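Local coordinates for flavohemoglobin (Malassezia yamatoensis, PDB 6O0A), which binds heme and FAD and is required for nitric oxide resistance, probably oxidising nitric oxide to nitrate with oxygen and electrons from NAD(P)H, at residues A[39-47]-A[67-78]; A[49-57]-A[115-123]. All blocks are in the same frame, centred on the assembly; numbering follows the deposited sequence. Where two conformers were deposited one is given.

Contact 1: A[39-47]-A[67-78]; sequences IPHITPVFY and QRDGTQARALAG. With HEM (protoporphyrin IX containing Fe), chain C.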
loop_
_atom_site.group_PDB
_atom_site.type_symbol
_atom_site.label_atom_id
_atom_site.label_comp_id
_atom_site.label_asym_id
_atom_site.label_seq_id
_atom_site.Cartn_x
_atom_site.Cartn_y
_atom_site.Cartn_z
ATOM N N ILE A 39 12.496 19.235 -5.092
ATOM C CA ILE A 39 11.409 18.283 -5.367
ATOM C C ILE A 39 10.025 18.823 -5.002
ATOM O O ILE A 39 9.115 18.730 -5.837
ATOM C CB ILE A 39 11.703 16.932 -4.701
ATOM C CG1 ILE A 39 12.757 16.142 -5.489
ATOM C CG2 ILE A 39 10.396 16.134 -4.475
ATOM C CD1 ILE A 39 12.452 15.988 -6.955
ATOM N N PRO A 40 9.785 19.347 -3.791
ATOM C CA PRO A 40 8.436 19.854 -3.479
ATOM C C PRO A 40 7.972 20.945 -4.416
ATOM O O PRO A 40 6.761 21.124 -4.605
ATOM C CB PRO A 40 8.582 20.385 -2.043
ATOM C CG PRO A 40 9.738 19.653 -1.487
ATOM C CD PRO A 40 10.680 19.442 -2.620
ATOM N N HIS A 41 8.900 21.703 -4.994
ATOM C CA HIS A 41 8.506 22.743 -5.930
ATOM C C HIS A 41 8.315 22.183 -7.331
ATOM O O HIS A 41 7.439 22.652 -8.066
ATOM C CB HIS A 41 9.548 23.861 -5.926
ATOM C CG HIS A 41 9.791 24.446 -4.569
ATOM N ND1 HIS A 41 10.545 23.806 -3.607
ATOM C CD2 HIS A 41 9.368 25.603 -4.008
ATOM C CE1 HIS A 41 10.583 24.548 -2.515
ATOM N NE2 HIS A 41 9.877 25.644 -2.732
ATOM N N ILE A 42 9.090 21.162 -7.702
ATOM C CA ILE A 42 9.008 20.626 -9.060
ATOM C C ILE A 42 7.752 19.775 -9.240
ATOM O O ILE A 42 7.107 19.806 -10.296
ATOM C CB ILE A 42 10.293 19.839 -9.378
ATOM C CG1 ILE A 42 11.488 20.793 -9.477
ATOM C CG2 ILE A 42 10.145 19.019 -10.664
ATOM C CD1 ILE A 42 12.835 20.107 -9.469
ATOM N N THR A 43 7.376 19.007 -8.209
ATOM C CA THR A 43 6.260 18.059 -8.237
ATOM C C THR A 43 4.950 18.631 -8.770
ATOM O O THR A 43 4.376 18.063 -9.712
ATOM C CB THR A 43 6.031 17.488 -6.828
ATOM O OG1 THR A 43 7.083 16.581 -6.511
ATOM C CG2 THR A 43 4.689 16.770 -6.743
ATOM N N PRO A 44 4.413 19.716 -8.195
ATOM C CA PRO A 44 3.111 20.199 -8.665
ATOM C C PRO A 44 3.175 20.707 -10.078
ATOM O O PRO A 44 2.171 20.653 -10.797
ATOM C CB PRO A 44 2.770 21.325 -7.675
ATOM C CG PRO A 44 3.720 21.148 -6.546
ATOM C CD PRO A 44 4.947 20.596 -7.141
ATOM N N VAL A 45 4.341 21.194 -10.502
ATOM C CA VAL A 45 4.475 21.652 -11.874
ATOM C C VAL A 45 4.499 20.461 -12.822
ATOM O O VAL A 45 3.840 20.468 -13.867
ATOM C CB VAL A 45 5.727 22.531 -12.024
ATOM C CG1 VAL A 45 5.863 22.979 -13.466
ATOM C CG2 VAL A 45 5.639 23.725 -11.086
ATOM N N PHE A 46 5.262 19.425 -12.471
ATOM C CA PHE A 46 5.271 18.197 -13.252
ATOM C C PHE A 46 3.855 17.656 -13.453
ATOM O O PHE A 46 3.416 17.425 -14.589
ATOM C CB PHE A 46 6.199 17.204 -12.536
ATOM C CG PHE A 46 5.825 15.755 -12.691
ATOM C CD1 PHE A 46 5.662 15.173 -13.934
ATOM C CD2 PHE A 46 5.699 14.962 -11.557
ATOM C CE1 PHE A 46 5.339 13.836 -14.050
ATOM C CE2 PHE A 46 5.388 13.617 -11.671
ATOM C CZ PHE A 46 5.209 13.062 -12.920
ATOM N N TYR A 47 3.104 17.485 -12.360
ATOM C CA TYR A 47 1.759 16.929 -12.482
ATOM C C TYR A 47 0.820 17.885 -13.201
ATOM O O TYR A 47 -0.011 17.452 -14.009
ATOM C CB TYR A 47 1.199 16.573 -11.105
ATOM C CG TYR A 47 1.730 15.261 -10.589
ATOM C CD1 TYR A 47 1.390 14.058 -11.208
ATOM C CD2 TYR A 47 2.582 15.218 -9.491
ATOM C CE1 TYR A 47 1.888 12.850 -10.740
ATOM C CE2 TYR A 47 3.081 14.016 -9.022
ATOM C CZ TYR A 47 2.725 12.836 -9.651
ATOM O OH TYR A 47 3.217 11.636 -9.174
ATOM N N GLN A 67 -3.310 14.821 -5.521
ATOM C CA GLN A 67 -2.827 16.062 -6.127
ATOM C C GLN A 67 -3.160 17.265 -5.258
ATOM O O GLN A 67 -2.321 18.157 -5.069
ATOM C CB GLN A 67 -3.440 16.233 -7.521
ATOM C CG GLN A 67 -2.960 15.200 -8.516
ATOM C CD GLN A 67 -1.481 15.327 -8.749
ATOM O OE1 GLN A 67 -0.979 16.435 -8.934
ATOM N NE2 GLN A 67 -0.763 14.208 -8.697
ATOM N N ARG A 68 -4.386 17.315 -4.731
ATOM C CA ARG A 68 -4.799 18.441 -3.902
ATOM C C ARG A 68 -4.049 18.468 -2.575
ATOM O O ARG A 68 -3.679 19.546 -2.099
ATOM C CB ARG A 68 -6.303 18.388 -3.667
ATOM C CG ARG A 68 -7.076 18.511 -4.960
ATOM C CD ARG A 68 -8.544 18.468 -4.729
ATOM N NE ARG A 68 -9.256 18.900 -5.932
ATOM C CZ ARG A 68 -10.579 18.898 -6.050
ATOM N NH1 ARG A 68 -11.332 18.470 -5.046
ATOM N NH2 ARG A 68 -11.142 19.316 -7.173
ATOM N N ASP A 69 -3.830 17.302 -1.944
ATOM C CA ASP A 69 -3.052 17.216 -0.704
ATOM C C ASP A 69 -1.601 17.617 -0.926
ATOM O O ASP A 69 -0.930 18.096 -0.005
ATOM C CB ASP A 69 -3.126 15.784 -0.143
ATOM C CG ASP A 69 -2.127 15.523 1.003
ATOM O OD1 ASP A 69 -0.911 15.348 0.733
ATOM O OD2 ASP A 69 -2.561 15.480 2.177
ATOM N N GLY A 70 -1.090 17.362 -2.127
ATOM C CA GLY A 70 0.249 17.781 -2.498
ATOM C C GLY A 70 1.378 16.962 -1.914
ATOM O O GLY A 70 2.229 16.459 -2.651
ATOM N N THR A 71 1.433 16.848 -0.588
ATOM C CA THR A 71 2.506 16.062 0.009
ATOM C C THR A 71 2.503 14.641 -0.535
ATOM O O THR A 71 3.563 14.100 -0.873
ATOM C CB THR A 71 2.377 16.060 1.527
ATOM O OG1 THR A 71 1.349 15.144 1.926
ATOM C CG2 THR A 71 2.007 17.436 1.980
ATOM N N GLN A 72 1.316 14.036 -0.661
ATOM C CA GLN A 72 1.231 12.659 -1.132
ATOM C C GLN A 72 1.878 12.520 -2.504
ATOM O O GLN A 72 2.757 11.676 -2.709
ATOM C CB GLN A 72 -0.233 12.205 -1.163
ATOM N N ALA A 73 1.489 13.380 -3.442
ATOM C CA ALA A 73 1.990 13.298 -4.813
ATOM C C ALA A 73 3.505 13.449 -4.921
ATOM O O ALA A 73 4.072 13.076 -5.951
ATOM C CB ALA A 73 1.309 14.365 -5.673
ATOM N N ARG A 74 4.182 13.982 -3.892
ATOM C CA ARG A 74 5.639 14.103 -3.948
ATOM C C ARG A 74 6.343 12.748 -3.980
ATOM O O ARG A 74 7.541 12.693 -4.284
ATOM C CB ARG A 74 6.155 14.882 -2.735
ATOM C CG ARG A 74 5.744 16.334 -2.704
ATOM C CD ARG A 74 6.127 16.955 -1.374
ATOM N NE ARG A 74 5.569 18.293 -1.214
ATOM C CZ ARG A 74 5.494 18.927 -0.049
ATOM N NH1 ARG A 74 5.941 18.333 1.050
ATOM N NH2 ARG A 74 4.972 20.144 0.021
ATOM N N ALA A 75 5.635 11.664 -3.647
ATOM C CA ALA A 75 6.291 10.375 -3.464
ATOM C C ALA A 75 7.009 9.918 -4.732
ATOM O O ALA A 75 8.095 9.330 -4.654
ATOM C CB ALA A 75 5.268 9.330 -3.013
ATOM N N LEU A 76 6.429 10.191 -5.908
ATOM C CA LEU A 76 7.004 9.695 -7.156
ATOM C C LEU A 76 8.399 10.270 -7.369
ATOM O O LEU A 76 9.377 9.530 -7.516
ATOM C CB LEU A 76 6.091 10.030 -8.347
ATOM C CG LEU A 76 6.391 9.362 -9.711
ATOM C CD1 LEU A 76 5.151 9.325 -10.620
ATOM C CD2 LEU A 76 7.561 10.004 -10.470
ATOM N N ALA A 77 8.508 11.598 -7.397
ATOM C CA ALA A 77 9.824 12.208 -7.558
ATOM C C ALA A 77 10.706 11.941 -6.342
ATOM O O ALA A 77 11.923 11.753 -6.476
ATOM C CB ALA A 77 9.680 13.710 -7.809
ATOM N N GLY A 78 10.111 11.924 -5.148
ATOM C CA GLY A 78 10.902 11.711 -3.942
ATOM C C GLY A 78 11.569 10.348 -3.919
ATOM O O GLY A 78 12.729 10.216 -3.511
HETATM C CHA HEM C . 2.354 5.779 -7.012
HETATM C CHB HEM C . 7.108 6.081 -8.064
HETATM C CHC HEM C . 6.050 6.102 -12.800
HETATM C CHD HEM C . 1.335 6.469 -11.724
HETATM C C1A HEM C . 3.731 5.835 -6.886
HETATM C C2A HEM C . 4.476 5.812 -5.646
HETATM C C3A HEM C . 5.780 5.888 -5.936
HETATM C C4A HEM C . 5.917 5.984 -7.375
HETATM C CMA HEM C . 6.955 5.899 -4.937
HETATM C CAA HEM C . 3.852 5.683 -4.240
HETATM C CBA HEM C . 3.764 4.181 -3.981
HETATM C CGA HEM C . 3.085 3.926 -2.657
HETATM O O1A HEM C . 1.987 4.490 -2.423
HETATM O O2A HEM C . 3.638 3.156 -1.835
HETATM C C1B HEM C . 7.244 6.104 -9.438
HETATM C C2B HEM C . 8.494 6.167 -10.173
HETATM C C3B HEM C . 8.203 6.191 -11.488
HETATM C C4B HEM C . 6.759 6.119 -11.620
HETATM C CMB HEM C . 9.873 6.226 -9.485
HETATM C CAB HEM C . 9.159 6.244 -12.706
HETATM C CBB HEM C . 10.475 5.979 -12.658
HETATM C C1C HEM C . 4.683 6.244 -12.909
HETATM C C2C HEM C . 3.961 6.413 -14.144
HETATM C C3C HEM C . 2.649 6.512 -13.860
HETATM C C4C HEM C . 2.517 6.425 -12.422
HETATM C CMC HEM C . 4.655 6.428 -15.525
HETATM C CAC HEM C . 1.433 6.738 -14.798
HETATM C CBC HEM C . 1.536 7.393 -15.970
HETATM C C1D HEM C . 1.219 6.307 -10.359
HETATM C C2D HEM C . -0.038 6.339 -9.634
HETATM C C3D HEM C . 0.228 6.163 -8.342
HETATM C C4D HEM C . 1.665 5.999 -8.188
HETATM C CMD HEM C . -1.421 6.563 -10.289
HETATM C CAD HEM C . -0.819 6.133 -7.208
HETATM C CBD HEM C . -0.669 7.418 -6.398
HETATM C CGD HEM C . -1.349 8.586 -7.077
HETATM O O1D HEM C . -2.532 8.455 -7.493
HETATM O O2D HEM C . -0.710 9.670 -7.185
HETATM N NA HEM C . 4.646 5.942 -7.923
HETATM N NB HEM C . 6.213 6.078 -10.350
HETATM N NC HEM C . 3.774 6.247 -11.868
HETATM N ND HEM C . 2.235 6.086 -9.450
HETATM FE FE HEM C . 4.227 5.812 -9.914
HETATM O O HOH W 1 6.493 13.840 -7.352
#

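Contact 2: A[49-57]-A[115-123]; sequences DMLQARPDL and EYDTVYKYL. With HEM (protoporphyrin IX containing Fe), chain C.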
loop_
_atom_site.group_PDB
_atom_site.type_symbol
_atom_site.label_atom_id
_atom_site.label_comp_id
_atom_site.label_asym_id
_atom_site.label_seq_id
_atom_site.Cartn_x
_atom_site.Cartn_y
_atom_site.Cartn_z
ATOM N N ASP A 49 1.532 20.037 -15.578
ATOM C CA ASP A 49 1.834 19.921 -17.003
ATOM C C ASP A 49 1.339 18.593 -17.562
ATOM O O ASP A 49 0.696 18.550 -18.618
ATOM C CB ASP A 49 3.347 20.047 -17.236
ATOM C CG ASP A 49 3.878 21.444 -16.965
ATOM O OD1 ASP A 49 3.073 22.390 -16.827
ATOM O OD2 ASP A 49 5.116 21.592 -16.893
ATOM N N MET A 50 1.657 17.490 -16.878
ATOM C CA MET A 50 1.288 16.177 -17.402
ATOM C C MET A 50 -0.223 16.015 -17.491
ATOM O O MET A 50 -0.746 15.511 -18.490
ATOM C CB MET A 50 1.876 15.064 -16.537
ATOM C CG MET A 50 1.478 13.693 -17.063
ATOM S SD MET A 50 2.426 12.376 -16.280
ATOM C CE MET A 50 1.947 12.583 -14.555
ATOM N N LEU A 51 -0.942 16.413 -16.443
ATOM C CA LEU A 51 -2.382 16.197 -16.421
ATOM C C LEU A 51 -3.140 17.182 -17.306
ATOM O O LEU A 51 -4.291 16.910 -17.675
ATOM C CB LEU A 51 -2.885 16.246 -14.973
ATOM C CG LEU A 51 -2.276 15.132 -14.105
ATOM C CD1 LEU A 51 -2.769 15.219 -12.667
ATOM C CD2 LEU A 51 -2.573 13.740 -14.680
ATOM N N GLN A 52 -2.522 18.300 -17.687
ATOM C CA GLN A 52 -3.118 19.126 -18.728
ATOM C C GLN A 52 -2.997 18.455 -20.090
ATOM O O GLN A 52 -3.920 18.528 -20.910
ATOM C CB GLN A 52 -2.453 20.499 -18.760
ATOM C CG GLN A 52 -3.146 21.485 -19.692
ATOM C CD GLN A 52 -2.703 21.379 -21.156
ATOM O OE1 GLN A 52 -1.704 20.728 -21.482
ATOM N NE2 GLN A 52 -3.448 22.030 -22.040
ATOM N N ALA A 53 -1.843 17.840 -20.364
ATOM C CA ALA A 53 -1.615 17.207 -21.658
ATOM C C ALA A 53 -2.304 15.857 -21.756
ATOM O O ALA A 53 -2.689 15.445 -22.858
ATOM C CB ALA A 53 -0.111 17.042 -21.898
ATOM N N ARG A 54 -2.478 15.183 -20.619
ATOM C CA ARG A 54 -3.023 13.828 -20.553
ATOM C C ARG A 54 -4.131 13.772 -19.506
ATOM O O ARG A 54 -4.026 13.061 -18.501
ATOM C CB ARG A 54 -1.911 12.829 -20.235
ATOM C CG ARG A 54 -0.922 12.632 -21.397
ATOM C CD ARG A 54 -1.587 11.887 -22.569
ATOM N NE ARG A 54 -2.184 10.658 -22.075
ATOM C CZ ARG A 54 -1.494 9.550 -21.797
ATOM N NH1 ARG A 54 -0.182 9.505 -22.005
ATOM N NH2 ARG A 54 -2.123 8.485 -21.321
ATOM N N PRO A 55 -5.228 14.503 -19.724
ATOM C CA PRO A 55 -6.331 14.467 -18.751
ATOM C C PRO A 55 -6.907 13.082 -18.560
ATOM O O PRO A 55 -7.507 12.813 -17.514
ATOM C CB PRO A 55 -7.363 15.437 -19.352
ATOM C CG PRO A 55 -7.067 15.423 -20.836
ATOM C CD PRO A 55 -5.566 15.288 -20.927
ATOM N N ASP A 56 -6.731 12.182 -19.535
ATOM C CA ASP A 56 -7.198 10.813 -19.370
ATOM C C ASP A 56 -6.551 10.148 -18.161
ATOM O O ASP A 56 -7.152 9.260 -17.543
ATOM C CB ASP A 56 -6.908 10.002 -20.629
ATOM C CG ASP A 56 -5.426 9.963 -20.967
ATOM O OD1 ASP A 56 -4.864 11.021 -21.324
ATOM O OD2 ASP A 56 -4.823 8.873 -20.859
ATOM N N LEU A 57 -5.343 10.579 -17.791
ATOM C CA LEU A 57 -4.667 9.966 -16.651
ATOM C C LEU A 57 -5.293 10.360 -15.317
ATOM O O LEU A 57 -5.083 9.663 -14.323
ATOM C CB LEU A 57 -3.175 10.323 -16.677
ATOM C CG LEU A 57 -2.393 9.726 -17.850
ATOM C CD1 LEU A 57 -0.954 10.270 -17.896
ATOM C CD2 LEU A 57 -2.389 8.180 -17.795
ATOM N N GLU A 115 4.002 4.513 -20.503
ATOM C CA GLU A 115 3.755 5.746 -19.767
ATOM C C GLU A 115 4.976 6.236 -19.001
ATOM O O GLU A 115 4.970 7.377 -18.533
ATOM C CB GLU A 115 2.563 5.581 -18.823
ATOM C CG GLU A 115 1.264 5.209 -19.542
ATOM C CD GLU A 115 0.680 6.337 -20.389
ATOM O OE1 GLU A 115 1.306 7.417 -20.520
ATOM O OE2 GLU A 115 -0.430 6.143 -20.925
ATOM N N TYR A 116 6.025 5.420 -18.863
ATOM C CA TYR A 116 7.236 5.945 -18.248
ATOM C C TYR A 116 7.858 7.024 -19.119
ATOM O O TYR A 116 8.523 7.926 -18.604
ATOM C CB TYR A 116 8.227 4.817 -17.973
ATOM C CG TYR A 116 7.814 3.966 -16.781
ATOM C CD1 TYR A 116 6.954 2.888 -16.939
ATOM C CD2 TYR A 116 8.275 4.258 -15.506
ATOM C CE1 TYR A 116 6.575 2.104 -15.850
ATOM C CE2 TYR A 116 7.910 3.492 -14.417
ATOM C CZ TYR A 116 7.059 2.416 -14.597
ATOM O OH TYR A 116 6.692 1.655 -13.514
ATOM N N ASP A 117 7.638 6.955 -20.437
ATOM C CA ASP A 117 8.073 8.031 -21.327
ATOM C C ASP A 117 7.299 9.317 -21.053
ATOM O O ASP A 117 7.861 10.419 -21.118
ATOM C CB ASP A 117 7.880 7.623 -22.787
ATOM C CG ASP A 117 8.757 6.451 -23.197
ATOM O OD1 ASP A 117 9.919 6.374 -22.753
ATOM O OD2 ASP A 117 8.284 5.610 -23.990
ATOM N N THR A 118 6.002 9.188 -20.763
ATOM C CA THR A 118 5.173 10.346 -20.430
ATOM C C THR A 118 5.677 11.041 -19.175
ATOM O O THR A 118 5.858 12.264 -19.153
ATOM C CB THR A 118 3.726 9.896 -20.236
ATOM O OG1 THR A 118 3.314 9.118 -21.370
ATOM C CG2 THR A 118 2.814 11.111 -20.071
ATOM N N VAL A 119 5.902 10.272 -18.110
ATOM C CA VAL A 119 6.383 10.859 -16.870
ATOM C C VAL A 119 7.760 11.470 -17.067
ATOM O O VAL A 119 8.036 12.565 -16.562
ATOM C CB VAL A 119 6.347 9.816 -15.740
ATOM C CG1 VAL A 119 7.276 10.202 -14.598
ATOM C CG2 VAL A 119 4.921 9.727 -15.238
ATOM N N TYR A 120 8.629 10.812 -17.841
ATOM C CA TYR A 120 9.940 11.402 -18.099
ATOM C C TYR A 120 9.794 12.787 -18.728
ATOM O O TYR A 120 10.427 13.752 -18.289
ATOM C CB TYR A 120 10.792 10.507 -19.004
ATOM C CG TYR A 120 12.109 11.206 -19.299
ATOM C CD1 TYR A 120 13.145 11.185 -18.376
ATOM C CD2 TYR A 120 12.280 11.959 -20.457
ATOM C CE1 TYR A 120 14.341 11.855 -18.614
ATOM C CE2 TYR A 120 13.466 12.640 -20.703
ATOM C CZ TYR A 120 14.491 12.589 -19.778
ATOM O OH TYR A 120 15.668 13.268 -20.031
ATOM N N LYS A 121 8.952 12.892 -19.753
ATOM C CA LYS A 121 8.802 14.149 -20.479
ATOM C C LYS A 121 8.371 15.279 -19.552
ATOM O O LYS A 121 9.007 16.339 -19.506
ATOM C CB LYS A 121 7.785 13.964 -21.604
ATOM C CG LYS A 121 7.483 15.249 -22.320
ATOM C CD LYS A 121 6.495 15.052 -23.442
ATOM C CE LYS A 121 6.292 16.376 -24.177
ATOM N NZ LYS A 121 5.442 16.215 -25.388
ATOM N N TYR A 122 7.290 15.075 -18.800
ATOM C CA TYR A 122 6.768 16.171 -17.987
ATOM C C TYR A 122 7.580 16.383 -16.723
ATOM O O TYR A 122 7.723 17.528 -16.280
ATOM C CB TYR A 122 5.285 15.932 -17.681
ATOM C CG TYR A 122 4.534 15.988 -18.986
ATOM C CD1 TYR A 122 4.396 17.194 -19.657
ATOM C CD2 TYR A 122 4.087 14.832 -19.607
ATOM C CE1 TYR A 122 3.773 17.258 -20.883
ATOM C CE2 TYR A 122 3.465 14.888 -20.834
ATOM C CZ TYR A 122 3.311 16.104 -21.461
ATOM O OH TYR A 122 2.706 16.177 -22.694
ATOM N N LEU A 123 8.144 15.323 -16.144
ATOM C CA LEU A 123 8.988 15.517 -14.972
ATOM C C LEU A 123 10.223 16.328 -15.332
ATOM O O LEU A 123 10.573 17.294 -14.644
ATOM C CB LEU A 123 9.385 14.169 -14.359
ATOM C CG LEU A 123 10.308 14.278 -13.153
ATOM C CD1 LEU A 123 9.630 15.110 -12.068
ATOM C CD2 LEU A 123 10.615 12.886 -12.619
HETATM C CHA HEM C . 2.354 5.779 -7.012
HETATM C CHB HEM C . 7.108 6.081 -8.064
HETATM C CHC HEM C . 6.050 6.102 -12.800
HETATM C CHD HEM C . 1.335 6.469 -11.724
HETATM C C1A HEM C . 3.731 5.835 -6.886
HETATM C C2A HEM C . 4.476 5.812 -5.646
HETATM C C3A HEM C . 5.780 5.888 -5.936
HETATM C C4A HEM C . 5.917 5.984 -7.375
HETATM C CMA HEM C . 6.955 5.899 -4.937
HETATM C CAA HEM C . 3.852 5.683 -4.240
HETATM C CBA HEM C . 3.764 4.181 -3.981
HETATM C CGA HEM C . 3.085 3.926 -2.657
HETATM O O1A HEM C . 1.987 4.490 -2.423
HETATM O O2A HEM C . 3.638 3.156 -1.835
HETATM C C1B HEM C . 7.244 6.104 -9.438
HETATM C C2B HEM C . 8.494 6.167 -10.173
HETATM C C3B HEM C . 8.203 6.191 -11.488
HETATM C C4B HEM C . 6.759 6.119 -11.620
HETATM C CMB HEM C . 9.873 6.226 -9.485
HETATM C CAB HEM C . 9.159 6.244 -12.706
HETATM C CBB HEM C . 10.475 5.979 -12.658
HETATM C C1C HEM C . 4.683 6.244 -12.909
HETATM C C2C HEM C . 3.961 6.413 -14.144
HETATM C C3C HEM C . 2.649 6.512 -13.860
HETATM C C4C HEM C . 2.517 6.425 -12.422
HETATM C CMC HEM C . 4.655 6.428 -15.525
HETATM C CAC HEM C . 1.433 6.738 -14.798
HETATM C CBC HEM C . 1.536 7.393 -15.970
HETATM C C1D HEM C . 1.219 6.307 -10.359
HETATM C C2D HEM C . -0.038 6.339 -9.634
HETATM C C3D HEM C . 0.228 6.163 -8.342
HETATM C C4D HEM C . 1.665 5.999 -8.188
HETATM C CMD HEM C . -1.421 6.563 -10.289
HETATM C CAD HEM C . -0.819 6.133 -7.208
HETATM C CBD HEM C . -0.669 7.418 -6.398
HETATM C CGD HEM C . -1.349 8.586 -7.077
HETATM O O1D HEM C . -2.532 8.455 -7.493
HETATM O O2D HEM C . -0.710 9.670 -7.185
HETATM N NA HEM C . 4.646 5.942 -7.923
HETATM N NB HEM C . 6.213 6.078 -10.350
HETATM N NC HEM C . 3.774 6.247 -11.868
HETATM N ND HEM C . 2.235 6.086 -9.450
HETATM FE FE HEM C . 4.227 5.812 -9.914
HETATM O O HOH W 2 6.626 19.606 -17.854
#

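Contact 1: A[39-47]-A[67-78]
Tyr47 of segment 39-47 reaches across to Gln67, Ala73 and Leu76 of segment 67-78. Its CB already meets the second segment, 3.1 Å from Gln67 OE1. A chi1 of -80° sets CG anti to the carbonyl carbon and sends the ring toward the heme. Gln67 is bent at its second torsion and brings its amide over one ring face. Gln67 NE2 lies over the ring centre, 3.3 Å from Tyr47 CG and CD1. Ring and amide planes are 61° apart, so the amide does not lie flat on the ring. Phe46 CE2 touches the opposite face near the rim. Farther out, Tyr47 CE2 has Ala73 O at its edge, at 3.4 Å. The methyl of Ala73 packs against the same ring atom. At the tip, Tyr47 OH sits beside Leu76 CD1 and CB. From Tyr47 OH to HEM FE is 6.0 Å. Leu76 in turn lies on the heme, with CG 3.4 Å from HEM NB. This fits the distal pocket of flavohemoglobins, where a tyrosine and a leucine stand above the iron.

Toward Ile39 the join is apolar and water-bridged. Water 1 links three groups: it donates to Ala73 O, accepts from Ala77 N at 3.0 Å and bonds Thr43 OG1. Ile39 CD1 packs on Ala77 CB at 3.7 Å. Pro40 CB and Thr71 CA lie against opposite faces of the Arg74 guanidinium, each toward its rim. Arg68 and Asp69 border the FAD.

Segment 39-47 is a kinked part of helix 25-53. It packs on the end of helix 64-69, the turn after it and the start of helix 75-89. Phe62 meets the Tyr47 ring edge-to-face, and Ile42 and Phe46 also touch Ala126 of helix 115-131.

Contact 2: A[49-57]-A[115-123]
Glu115 OE1 is gripped from both segments: Arg54 NH1 donates to it across the contact at 3.0 Å, and Thr118 OG1 donates from one turn on in the helix at 2.8 Å. Glu115 OE1 receives the arginine N-H on its syn lone pair, while the threonine hydroxyl comes nearly along the C-O axis. Arg54 NH2 makes the second arm of this end-on salt bridge, 2.9 Å from Glu115 OE2 and almost straight at 171°. The guanidinium and carboxylate planes are turned 37° apart, with OE2 approached from out of the carboxylate plane. Arg54 also holds Asp56 side-on, with NE to OD1 and NH2 to OD2. Bends at its second and third torsions fold the chain so that one guanidinium serves both acids. Leu57 CD1 lies over the centre of one guanidinium face. Four bonds fix the rotation of this flat group. The salt-bridge network lies beside the heme pocket, which Glu115, Tyr116 and Val119 help line.

Tyr122 supplies the apolar half. Met50 CA makes a CH-pi contact with its ring, 3.9 Å from the centroid. Ala53 CB touches the far end of the ring, 3.1 Å from Tyr122 OH. Met50 CG is anti to the backbone N, which carries SD past Tyr122 to Val119 CG2, at 3.8 Å. Water 2 donates to both Asp49 OD2 and Tyr122 O; Asp49 OD2 also has a salt bridge with Lys129.

The contact joins the end of helix 25-53 and the turn after it to the first turns of helix 115-131. The axes of helix segments 49-53 and 115-123 approach to 9.7 Å, with their N-to-C directions 125° apart. Behind them, Tyr116 and Val119 touch helix 137-163, and Phe62 backs Met50 and Leu57.

Contacts 1 and 2 share helix 25-53, and their centres are about 13 Å apart. Phe46 is the main bridge between them. Its CD1 lies 3.3 Å from Leu123 N. A second touch is Gln67 CD to Leu51 CD1, at 4.1 Å. Both contacts also reach the heme. Val119 of contact 2 comes from the same heme side as Leu76 of contact 1, and the two side chains touch. Val119 stands at the rim, with CG2 3.3 Å from HEM CMC. Contact 1 therefore sits above the iron, while contact 2 closes the pocket beside a heme edge.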